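Luciferase-like monooxygenase (Streptomyces bottropensis, PDB 4US5) probably acts as a flavin-dependent monooxygenase of the bacterial luciferase family, incorporating oxygen from O2 into its substrate. Local coordinates at residues P187-T199 and P217-C229. Sequence-based numbering, arbitrary orientation.
Sequences PYAYAHFITPQFT and PSPRPILSVVVCC
The ring of Phe193 turns its edge to strand 221-229: the carbonyl O of Ser224 lies near the ring plane, 3.5 Å from CD1, where the slightly positive ring hydrogens suit an oxygen. Ile194 CG1 lies over one face, toward the rim, while CG2 of Val226 comes in obliquely, 3.7 Å from Phe193 CB, the two side chains crossing at about a right angle. Phe193 holds CG between its backbone N and carbonyl carbon (chi1 67°), which lays the ring beside Ser224. At the edge of the Tyr190 ring are Tyr188 OH, itself hydrogen-bonded to Ser177 OG, and Thr195 O; the latter takes the Tyr190 hydroxyl proton on a lone pair at 2.7 Å, tying the strand to the loop after it. Thr199, at the start of helix 199-209, serves doubly: its OG1 hydrogen-bonds His192 ND1 (2.7 Å), and its methyl CG2 packs 3.6 Å from Leu223 CD1. His192 NE2 reaches Pro284 O, so both ring nitrogens are engaged and the imidazole's rotation is fixed. The backbones pair as a parallel ladder, in which Tyr188 and Tyr190 each donate one bond and accept one. This register sets Ala189 opposite Ile222, CB to CB 3.9 Å; small Ala189 also touches Leu171 of strand 167-172. Strand 188-191, helix 199-209 and strand 221-229 form a beta-alpha-beta crossover, the repeating unit of the TIM barrel characteristic of luciferase-like monooxygenases.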
ATOM      1  N   PRO B 187     -19.867   4.871 -11.486  1.00 19.61           N
ATOM      2  CA  PRO B 187     -19.317   6.178 -11.751  1.00 20.70           C
ATOM      3  C   PRO B 187     -18.160   6.021 -12.760  1.00 18.67           C
ATOM      4  O   PRO B 187     -17.485   5.004 -12.755  1.00 18.76           O
ATOM      5  CB  PRO B 187     -18.809   6.635 -10.376  1.00 21.73           C
ATOM      6  CG  PRO B 187     -19.584   5.839  -9.386  1.00 22.83           C
ATOM      7  CD  PRO B 187     -19.826   4.529 -10.048  1.00 22.51           C
ATOM      8  N   TYR B 188     -17.972   7.022 -13.622  1.00 20.24           N
ATOM      9  CA  TYR B 188     -17.128   6.896 -14.762  1.00 18.44           C
ATOM     10  C   TYR B 188     -16.293   8.139 -14.953  1.00 17.43           C
ATOM     11  O   TYR B 188     -16.818   9.225 -14.918  1.00 17.38           O
ATOM     12  CB  TYR B 188     -17.992   6.678 -16.009  1.00 18.86           C
ATOM     13  CG  TYR B 188     -17.237   6.495 -17.288  1.00 19.28           C
ATOM     14  CD1 TYR B 188     -16.361   5.464 -17.452  1.00 20.43           C
ATOM     15  CD2 TYR B 188     -17.465   7.343 -18.385  1.00 21.77           C
ATOM     16  CE1 TYR B 188     -15.701   5.260 -18.664  1.00 20.82           C
ATOM     17  CE2 TYR B 188     -16.787   7.177 -19.589  1.00 20.25           C
ATOM     18  CZ  TYR B 188     -15.923   6.127 -19.732  1.00 21.73           C
ATOM     19  OH  TYR B 188     -15.278   5.916 -20.922  1.00 23.86           O
ATOM     20  N   ALA B 189     -14.992   7.951 -15.175  1.00 18.12           N
ATOM     21  CA  ALA B 189     -14.106   9.058 -15.470  1.00 17.63           C
ATOM     22  C   ALA B 189     -13.468   8.834 -16.828  1.00 16.88           C
ATOM     23  O   ALA B 189     -12.760   7.849 -17.043  1.00 18.95           O
ATOM     24  CB  ALA B 189     -13.051   9.174 -14.399  1.00 19.13           C
ATOM     25  N   TYR B 190     -13.735   9.743 -17.757  1.00 16.71           N
ATOM     26  CA  TYR B 190     -13.199   9.651 -19.120  1.00 17.45           C
ATOM     27  C   TYR B 190     -11.960  10.486 -19.310  1.00 15.58           C
ATOM     28  O   TYR B 190     -11.970  11.707 -19.081  1.00 18.35           O
ATOM     29  CB  TYR B 190     -14.236  10.099 -20.169  1.00 17.16           C
ATOM     30  CG  TYR B 190     -13.791   9.845 -21.596  1.00 18.14           C
ATOM     31  CD1 TYR B 190     -13.991   8.627 -22.191  1.00 18.11           C
ATOM     32  CD2 TYR B 190     -13.168  10.839 -22.340  1.00 19.14           C
ATOM     33  CE1 TYR B 190     -13.583   8.393 -23.509  1.00 17.27           C
ATOM     34  CE2 TYR B 190     -12.753  10.619 -23.646  1.00 18.51           C
ATOM     35  CZ  TYR B 190     -12.951   9.367 -24.217  1.00 18.69           C
ATOM     36  OH  TYR B 190     -12.541   9.138 -25.511  1.00 19.95           O
ATOM     37  N   ALA B 191     -10.916   9.858 -19.824  1.00 16.14           N
ATOM     38  CA  ALA B 191      -9.656  10.553 -20.123  1.00 17.30           C
ATOM     39  C   ALA B 191      -9.654  11.270 -21.472  1.00 17.11           C
ATOM     40  O   ALA B 191      -9.105  10.771 -22.460  1.00 17.71           O
ATOM     41  CB  ALA B 191      -8.468   9.577 -20.028  1.00 18.78           C
ATOM     42  N   HIS B 192     -10.147  12.495 -21.463  1.00 15.30           N
ATOM     43  CA  HIS B 192     -10.183  13.315 -22.651  1.00 15.91           C
ATOM     44  C   HIS B 192      -8.781  13.532 -23.218  1.00 17.55           C
ATOM     45  O   HIS B 192      -8.584  13.531 -24.456  1.00 18.17           O
ATOM     46  CB  HIS B 192     -10.835  14.639 -22.344  1.00 17.67           C
ATOM     47  CG  HIS B 192     -10.620  15.651 -23.402  1.00 19.26           C
ATOM     48  ND1 HIS B 192     -11.292  15.626 -24.603  1.00 19.02           N
ATOM     49  CD2 HIS B 192      -9.681  16.618 -23.513  1.00 18.04           C
ATOM     50  CE1 HIS B 192     -10.831  16.595 -25.375  1.00 19.58           C
ATOM     51  NE2 HIS B 192      -9.895  17.250 -24.709  1.00 18.08           N
ATOM     52  N   PHE B 193      -7.806  13.678 -22.326  1.00 17.08           N
ATOM     53  CA  PHE B 193      -6.460  13.992 -22.739  1.00 18.31           C
ATOM     54  C   PHE B 193      -5.790  12.809 -23.418  1.00 18.39           C
ATOM     55  O   PHE B 193      -4.755  12.966 -24.055  1.00 20.20           O
ATOM     56  CB  PHE B 193      -5.613  14.469 -21.542  1.00 17.59           C
ATOM     57  CG  PHE B 193      -5.352  13.409 -20.497  1.00 17.46           C
ATOM     58  CD1 PHE B 193      -6.294  13.117 -19.531  1.00 18.48           C
ATOM     59  CD2 PHE B 193      -4.133  12.749 -20.441  1.00 20.09           C
ATOM     60  CE1 PHE B 193      -6.050  12.171 -18.565  1.00 18.37           C
ATOM     61  CE2 PHE B 193      -3.889  11.795 -19.483  1.00 19.52           C
ATOM     62  CZ  PHE B 193      -4.842  11.515 -18.526  1.00 21.07           C
ATOM     63  N   ILE B 194      -6.360  11.626 -23.247  1.00 19.60           N
ATOM     64  CA  ILE B 194      -5.836  10.403 -23.887  1.00 20.32           C
ATOM     65  C   ILE B 194      -6.525  10.158 -25.236  1.00 20.53           C
ATOM     66  O   ILE B 194      -5.855   9.905 -26.244  1.00 20.39           O
ATOM     67  CB  ILE B 194      -6.036   9.173 -22.997  1.00 22.64           C
ATOM     68  CG1 ILE B 194      -5.252   9.370 -21.689  1.00 24.35           C
ATOM     69  CG2 ILE B 194      -5.613   7.872 -23.733  1.00 24.66           C
ATOM     70  CD1 ILE B 194      -5.196   8.161 -20.782  1.00 27.41           C
ATOM     71  N   THR B 195      -7.848  10.252 -25.261  1.00 20.06           N
ATOM     72  CA  THR B 195      -8.633   9.975 -26.461  1.00 20.45           C
ATOM     73  C   THR B 195      -9.628  11.109 -26.763  1.00 19.81           C
ATOM     74  O   THR B 195     -10.844  10.948 -26.622  1.00 19.62           O
ATOM     75  CB  THR B 195      -9.332   8.616 -26.293  1.00 20.83           C
ATOM     76  OG1 THR B 195      -8.362   7.646 -25.900  1.00 21.26           O
ATOM     77  CG2 THR B 195      -9.991   8.132 -27.599  1.00 23.59           C
ATOM     78  N   PRO B 196      -9.112  12.268 -27.167  1.00 20.69           N
ATOM     79  CA  PRO B 196      -9.953  13.433 -27.369  1.00 20.36           C
ATOM     80  C   PRO B 196     -10.854  13.296 -28.607  1.00 21.21           C
ATOM     81  O   PRO B 196     -11.839  14.011 -28.708  1.00 23.53           O
ATOM     82  CB  PRO B 196      -8.953  14.570 -27.570  1.00 21.23           C
ATOM     83  CG  PRO B 196      -7.709  13.892 -28.032  1.00 22.04           C
ATOM     84  CD  PRO B 196      -7.694  12.569 -27.338  1.00 21.67           C
ATOM     85  N   GLN B 197     -10.551  12.355 -29.493  1.00 23.59           N
ATOM     86  CA  GLN B 197     -11.425  12.145 -30.668  1.00 26.24           C
ATOM     87  C   GLN B 197     -12.818  11.609 -30.300  1.00 26.85           C
ATOM     88  O   GLN B 197     -13.749  11.812 -31.049  1.00 27.32           O
ATOM     89  CB  GLN B 197     -10.741  11.233 -31.706  1.00 28.93           C
ATOM     90  CG  GLN B 197     -10.484   9.817 -31.229  1.00 31.48           C
ATOM     91  CD  GLN B 197      -9.071   9.619 -30.688  1.00 36.19           C
ATOM     92  OE1 GLN B 197      -8.509  10.486 -29.959  1.00 32.10           O
ATOM     93  NE2 GLN B 197      -8.483   8.479 -31.033  1.00 34.69           N
ATOM     94  N   PHE B 198     -12.975  10.962 -29.146  1.00 23.68           N
ATOM     95  CA  PHE B 198     -14.245  10.341 -28.783  1.00 24.96           C
ATOM     96  C   PHE B 198     -14.896  10.845 -27.498  1.00 24.47           C
ATOM     97  O   PHE B 198     -15.848  10.257 -27.013  1.00 22.27           O
ATOM     98  CB  PHE B 198     -14.048   8.822 -28.693  1.00 25.98           C
ATOM     99  CG  PHE B 198     -13.624   8.185 -30.006  1.00 28.48           C
ATOM    100  CD1 PHE B 198     -14.418   8.312 -31.129  1.00 36.14           C
ATOM    101  CD2 PHE B 198     -12.491   7.400 -30.084  1.00 32.81           C
ATOM    102  CE1 PHE B 198     -14.056   7.723 -32.331  1.00 37.53           C
ATOM    103  CE2 PHE B 198     -12.123   6.791 -31.284  1.00 38.72           C
ATOM    104  CZ  PHE B 198     -12.912   6.961 -32.410  1.00 36.96           C
ATOM    105  N   THR B 199     -14.388  11.943 -26.951  1.00 21.39           N
ATOM    106  CA  THR B 199     -14.894  12.437 -25.681  1.00 20.91           C
ATOM    107  C   THR B 199     -16.400  12.663 -25.683  1.00 20.29           C
ATOM    108  O   THR B 199     -17.119  12.162 -24.822  1.00 20.94           O
ATOM    109  CB  THR B 199     -14.185  13.754 -25.301  1.00 20.71           C
ATOM    110  OG1 THR B 199     -12.762  13.533 -25.304  1.00 19.83           O
ATOM    111  CG2 THR B 199     -14.632  14.228 -23.916  1.00 22.09           C
ATOM    112  N   PRO B 217     -27.754   5.550  -8.468  1.00 34.05           N
ATOM    113  CA  PRO B 217     -29.039   5.621  -9.176  1.00 34.47           C
ATOM    114  C   PRO B 217     -28.993   6.400 -10.479  1.00 33.26           C
ATOM    115  O   PRO B 217     -29.845   6.198 -11.334  1.00 32.28           O
ATOM    116  CB  PRO B 217     -29.936   6.342  -8.183  1.00 33.61           C
ATOM    117  CG  PRO B 217     -29.021   7.201  -7.403  1.00 37.34           C
ATOM    118  CD  PRO B 217     -27.769   6.366  -7.250  1.00 33.96           C
ATOM    119  N   SER B 218     -28.020   7.308 -10.609  1.00 34.31           N
ATOM    120  CA  SER B 218     -27.899   8.155 -11.810  1.00 33.46           C
ATOM    121  C   SER B 218     -26.423   8.196 -12.298  1.00 32.30           C
ATOM    122  O   SER B 218     -25.501   7.863 -11.520  1.00 28.26           O
ATOM    123  CB  SER B 218     -28.417   9.552 -11.491  1.00 36.54           C
ATOM    124  OG  SER B 218     -27.776  10.055 -10.345  1.00 45.30           O
ATOM    125  N   PRO B 219     -26.194   8.562 -13.571  1.00 27.91           N
ATOM    126  CA  PRO B 219     -24.817   8.657 -14.076  1.00 27.50           C
ATOM    127  C   PRO B 219     -23.983   9.590 -13.213  1.00 26.69           C
ATOM    128  O   PRO B 219     -24.485  10.592 -12.716  1.00 26.82           O
ATOM    129  CB  PRO B 219     -24.992   9.229 -15.488  1.00 29.57           C
ATOM    130  CG  PRO B 219     -26.412   8.920 -15.860  1.00 28.99           C
ATOM    131  CD  PRO B 219     -27.184   8.963 -14.588  1.00 29.49           C
ATOM    132  N   ARG B 220     -22.716   9.244 -13.008  1.00 25.40           N
ATOM    133  CA  ARG B 220     -21.803  10.088 -12.258  1.00 25.80           C
ATOM    134  C   ARG B 220     -20.523  10.268 -13.098  1.00 23.72           C
ATOM    135  O   ARG B 220     -19.578   9.538 -12.932  1.00 20.76           O
ATOM    136  CB  ARG B 220     -21.480   9.436 -10.918  1.00 27.02           C
ATOM    137  CG  ARG B 220     -22.702   9.240 -10.022  1.00 34.34           C
ATOM    138  CD  ARG B 220     -23.054  10.481  -9.192  1.00 38.78           C
ATOM    139  NE  ARG B 220     -21.860  11.197  -8.741  1.00 39.50           N
ATOM    140  CZ  ARG B 220     -21.066  10.786  -7.752  1.00 41.94           C
ATOM    141  NH1 ARG B 220     -21.318   9.651  -7.112  1.00 41.42           N
ATOM    142  NH2 ARG B 220     -20.001  11.512  -7.404  1.00 40.61           N
ATOM    143  N   PRO B 221     -20.546  11.208 -14.049  1.00 23.75           N
ATOM    144  CA  PRO B 221     -19.432  11.389 -14.955  1.00 21.76           C
ATOM    145  C   PRO B 221     -18.391  12.403 -14.457  1.00 20.03           C
ATOM    146  O   PRO B 221     -18.739  13.513 -14.025  1.00 20.33           O
ATOM    147  CB  PRO B 221     -20.115  11.879 -16.260  1.00 22.58           C
ATOM    148  CG  PRO B 221     -21.558  12.132 -15.931  1.00 24.38           C
ATOM    149  CD  PRO B 221     -21.698  12.040 -14.448  1.00 24.55           C
ATOM    150  N   ILE B 222     -17.125  12.029 -14.594  1.00 18.55           N
ATOM    151  CA  ILE B 222     -15.994  12.921 -14.416  1.00 18.81           C
ATOM    152  C   ILE B 222     -15.263  13.000 -15.757  1.00 17.49           C
ATOM    153  O   ILE B 222     -15.109  11.983 -16.443  1.00 18.91           O
ATOM    154  CB  ILE B 222     -15.017  12.345 -13.342  1.00 21.55           C
ATOM    155  CG1 ILE B 222     -15.632  12.539 -11.963  1.00 24.42           C
ATOM    156  CG2 ILE B 222     -13.648  12.996 -13.427  1.00 22.78           C
ATOM    157  CD1 ILE B 222     -14.760  12.037 -10.821  1.00 26.56           C
ATOM    158  N   LEU B 223     -14.772  14.178 -16.104  1.00 16.55           N
ATOM    159  CA  LEU B 223     -13.916  14.342 -17.251  1.00 17.60           C
ATOM    160  C   LEU B 223     -12.470  14.613 -16.800  1.00 18.16           C
ATOM    161  O   LEU B 223     -12.228  15.597 -16.105  1.00 19.96           O
ATOM    162  CB  LEU B 223     -14.415  15.517 -18.071  1.00 20.72           C
ATOM    163  CG  LEU B 223     -13.900  15.681 -19.485  1.00 22.74           C
ATOM    164  CD1 LEU B 223     -14.266  14.483 -20.339  1.00 24.68           C
ATOM    165  CD2 LEU B 223     -14.457  16.963 -20.073  1.00 22.57           C
ATOM    166  N   SER B 224     -11.549  13.713 -17.138  1.00 17.27           N
ATOM    167  CA  SER B 224     -10.139  13.924 -16.850  1.00 17.03           C
ATOM    168  C   SER B 224      -9.488  14.677 -17.969  1.00 17.31           C
ATOM    169  O   SER B 224      -9.575  14.275 -19.143  1.00 17.12           O
ATOM    170  CB  SER B 224      -9.422  12.616 -16.561  1.00 19.58           C
ATOM    171  OG  SER B 224     -10.033  12.008 -15.450  1.00 23.34           O
ATOM    172  N   VAL B 225      -8.818  15.753 -17.604  1.00 16.04           N
ATOM    173  CA  VAL B 225      -8.263  16.715 -18.531  1.00 17.17           C
ATOM    174  C   VAL B 225      -6.884  17.121 -18.049  1.00 17.57           C
ATOM    175  O   VAL B 225      -6.672  17.286 -16.857  1.00 17.42           O
ATOM    176  CB  VAL B 225      -9.127  17.996 -18.633  1.00 17.63           C
ATOM    177  CG1 VAL B 225     -10.369  17.745 -19.474  1.00 18.76           C
ATOM    178  CG2 VAL B 225      -9.505  18.540 -17.261  1.00 18.78           C
ATOM    179  N   VAL B 226      -5.965  17.307 -18.992  1.00 17.27           N
ATOM    180  CA  VAL B 226      -4.744  18.010 -18.739  1.00 16.79           C
ATOM    181  C   VAL B 226      -4.995  19.505 -18.841  1.00 17.17           C
ATOM    182  O   VAL B 226      -5.642  20.009 -19.806  1.00 15.20           O
ATOM    183  CB  VAL B 226      -3.647  17.604 -19.729  1.00 17.16           C
ATOM    184  CG1 VAL B 226      -2.492  18.570 -19.701  1.00 17.12           C
ATOM    185  CG2 VAL B 226      -3.163  16.221 -19.435  1.00 18.96           C
ATOM    186  N   VAL B 227      -4.538  20.232 -17.828  1.00 16.63           N
ATOM    187  CA  VAL B 227      -4.649  21.669 -17.839  1.00 17.55           C
ATOM    188  C   VAL B 227      -3.312  22.275 -17.484  1.00 18.86           C
ATOM    189  O   VAL B 227      -2.630  21.806 -16.568  1.00 16.88           O
ATOM    190  CB  VAL B 227      -5.689  22.169 -16.830  1.00 17.80           C
ATOM    191  CG1 VAL B 227      -5.824  23.686 -16.873  1.00 20.49           C
ATOM    192  CG2 VAL B 227      -7.023  21.485 -17.055  1.00 19.98           C
ATOM    193  N   CYS B 228      -2.945  23.314 -18.220  1.00 18.61           N
ATOM    194  CA  CYS B 228      -1.765  24.099 -17.933  1.00 19.17           C
ATOM    195  C   CYS B 228      -2.179  25.566 -17.848  1.00 17.76           C
ATOM    196  O   CYS B 228      -2.403  26.232 -18.875  1.00 19.22           O
ATOM    197  CB  CYS B 228      -0.741  23.870 -19.050  1.00 19.84           C
ATOM    198  SG  CYS B 228       0.816  24.715 -18.800  1.00 23.16           S
ATOM    199  N   CYS B 229      -2.376  26.044 -16.617  1.00 18.60           N
ATOM    200  CA  CYS B 229      -2.913  27.374 -16.356  1.00 19.28           C
ATOM    201  C   CYS B 229      -1.837  28.278 -15.715  1.00 21.28           C
ATOM    202  O   CYS B 229      -1.051  27.838 -14.859  1.00 22.06           O
ATOM    203  CB  CYS B 229      -4.137  27.281 -15.469  1.00 19.94           C
ATOM    204  SG  CYS B 229      -4.916  28.868 -15.113  1.00 21.35           S
TER